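Long-range contact in lectin (Trichosanthes anguina, PDB 4HR6), which probably binds carbohydrate as a three-chain, nontoxic seed lectin homologous to type II ribosome-inactivating proteins: residues F3-L8 / T17-V22. Residues are numbered along the deposited sequence; the frame is centred on the assembly and turned at random.
Sequences FYLLTL and TLAIDV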
loop_
_atom_site.group_PDB
_atom_site.type_symbol
_atom_site.label_atom_id
_atom_site.label_comp_id
_atom_site.label_asym_id
_atom_site.label_seq_id
_atom_site.Cartn_x
_atom_site.Cartn_y
_atom_site.Cartn_z
ATOM N N PHE B 3 8.305 -25.785 1.941
ATOM C CA PHE B 3 9.071 -25.071 2.941
ATOM C C PHE B 3 10.238 -24.308 2.320
ATOM O O PHE B 3 10.954 -24.818 1.456
ATOM C CB PHE B 3 9.511 -26.048 4.044
ATOM C CG PHE B 3 8.346 -26.711 4.722
ATOM C CD1 PHE B 3 7.994 -28.009 4.421
ATOM C CD2 PHE B 3 7.544 -26.000 5.582
ATOM C CE1 PHE B 3 6.897 -28.594 5.005
ATOM C CE2 PHE B 3 6.438 -26.574 6.161
ATOM C CZ PHE B 3 6.111 -27.878 5.875
ATOM N N TYR B 4 10.403 -23.068 2.761
ATOM C CA TYR B 4 11.474 -22.200 2.297
ATOM C C TYR B 4 12.476 -22.022 3.441
ATOM O O TYR B 4 12.079 -21.785 4.588
ATOM C CB TYR B 4 10.864 -20.872 1.900
ATOM C CG TYR B 4 11.805 -19.839 1.355
ATOM C CD1 TYR B 4 12.509 -20.046 0.174
ATOM C CD2 TYR B 4 11.953 -18.616 2.000
ATOM C CE1 TYR B 4 13.350 -19.057 -0.337
ATOM C CE2 TYR B 4 12.781 -17.637 1.500
ATOM C CZ TYR B 4 13.475 -17.853 0.338
ATOM O OH TYR B 4 14.292 -16.840 -0.121
ATOM N N LEU B 5 13.758 -22.153 3.120
ATOM C CA LEU B 5 14.824 -22.074 4.108
ATOM C C LEU B 5 15.582 -20.797 3.958
ATOM O O LEU B 5 15.841 -20.311 2.870
ATOM C CB LEU B 5 15.829 -23.214 3.967
ATOM C CG LEU B 5 15.312 -24.635 4.156
ATOM C CD1 LEU B 5 16.463 -25.616 3.985
ATOM C CD2 LEU B 5 14.663 -24.811 5.517
ATOM N N LEU B 6 16.032 -20.312 5.093
ATOM C CA LEU B 6 16.489 -18.978 5.202
ATOM C C LEU B 6 17.537 -18.959 6.294
ATOM O O LEU B 6 17.273 -19.396 7.411
ATOM C CB LEU B 6 15.263 -18.191 5.580
ATOM C CG LEU B 6 15.296 -16.721 5.402
ATOM C CD1 LEU B 6 13.891 -16.301 4.988
ATOM C CD2 LEU B 6 15.755 -16.119 6.709
ATOM N N THR B 7 18.720 -18.459 5.982
ATOM C CA THR B 7 19.813 -18.444 6.949
ATOM C C THR B 7 20.107 -17.042 7.483
ATOM O O THR B 7 20.158 -16.074 6.745
ATOM C CB THR B 7 21.075 -19.055 6.324
ATOM O OG1 THR B 7 20.769 -20.385 5.886
ATOM C CG2 THR B 7 22.219 -19.133 7.328
ATOM N N LEU B 8 20.292 -16.942 8.788
ATOM C CA LEU B 8 20.694 -15.684 9.407
ATOM C C LEU B 8 21.978 -15.950 10.157
ATOM O O LEU B 8 22.101 -16.978 10.806
ATOM C CB LEU B 8 19.636 -15.202 10.387
ATOM C CG LEU B 8 18.225 -15.048 9.844
ATOM C CD1 LEU B 8 17.257 -14.974 11.009
ATOM C CD2 LEU B 8 18.120 -13.809 8.977
ATOM N N THR B 17 19.287 -21.737 10.676
ATOM C CA THR B 17 18.474 -21.931 9.498
ATOM C C THR B 17 17.023 -21.987 9.931
ATOM O O THR B 17 16.641 -22.814 10.751
ATOM C CB THR B 17 18.833 -23.227 8.769
ATOM O OG1 THR B 17 20.159 -23.122 8.275
ATOM C CG2 THR B 17 17.912 -23.454 7.589
ATOM N N LEU B 18 16.220 -21.131 9.324
ATOM C CA LEU B 18 14.840 -20.967 9.682
ATOM C C LEU B 18 13.960 -21.460 8.535
ATOM O O LEU B 18 14.192 -21.113 7.372
ATOM C CB LEU B 18 14.626 -19.497 9.962
ATOM C CG LEU B 18 13.251 -19.017 10.358
ATOM C CD1 LEU B 18 12.938 -19.415 11.782
ATOM C CD2 LEU B 18 13.241 -17.505 10.188
ATOM N N ALA B 19 12.961 -22.278 8.861
ATOM C CA ALA B 19 12.096 -22.883 7.849
ATOM C C ALA B 19 10.717 -22.245 7.882
ATOM O O ALA B 19 10.130 -22.059 8.945
ATOM C CB ALA B 19 11.990 -24.394 8.060
ATOM N N ILE B 20 10.221 -21.906 6.705
ATOM C CA ILE B 20 9.000 -21.131 6.556
ATOM C C ILE B 20 8.039 -21.890 5.665
ATOM O O ILE B 20 8.415 -22.317 4.583
ATOM C CB ILE B 20 9.292 -19.755 5.910
ATOM C CG1 ILE B 20 9.746 -18.752 6.965
ATOM C CG2 ILE B 20 8.058 -19.185 5.236
ATOM C CD1 ILE B 20 11.164 -18.932 7.414
ATOM N N ASP B 21 6.807 -22.040 6.136
ATOM C CA ASP B 21 5.718 -22.653 5.381
ATOM C C ASP B 21 5.237 -21.628 4.361
ATOM O O ASP B 21 4.735 -20.598 4.753
ATOM C CB ASP B 21 4.591 -22.997 6.356
ATOM C CG ASP B 21 3.470 -23.844 5.725
ATOM O OD1 ASP B 21 3.334 -23.878 4.487
ATOM O OD2 ASP B 21 2.711 -24.474 6.493
ATOM N N VAL B 22 5.392 -21.883 3.065
ATOM C CA VAL B 22 4.988 -20.888 2.047
ATOM C C VAL B 22 3.470 -20.742 1.932
ATOM O O VAL B 22 2.979 -19.751 1.420
ATOM C CB VAL B 22 5.578 -21.188 0.647
ATOM C CG1 VAL B 22 7.087 -21.404 0.746
ATOM C CG2 VAL B 22 4.927 -22.407 0.011
#
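Tyr4 and Ile20 pair through two backbone hydrogen bonds: Tyr4 N to Ile20 O, 2.8 Å and nearly straight at 170°, and Ile20 N back to Tyr4 O, 2.8 Å. Leu6 and Leu18 form the next hydrogen-bonded pair, in which Leu18 N meets Leu6 O at 2.8 Å while the return bond from Leu6 N to Leu18 O is weak, bent to 122°. Between these pairs, Leu5 CD2 leans over Ala19 and touches its CB at 3.7 Å, on the face shared with Phe3, Asp21, Thr7 and Thr17. Phe3 meets Asp21 obliquely, ring and carboxylate planes 56° apart, with CE2 4.0 Å from Asp21 CB; the carboxylate itself is engaged by a salt bridge to Arg2. On the other face, Tyr4 CB rests 4.0 Å from Val22 CG1. Tyr4 CG lies anti to the backbone N; the end of the side chain leads away from strand 15-21, and its OH hydrogen-bonds Glu23 of another lectin chain. The hairpin forms the first two strands of the mixed five-strand sheet of the ribosome-inactivating protein fold, with strand 3-9 outermost in this chain and the sheet continued across the interface by a parallel strand of that other chain.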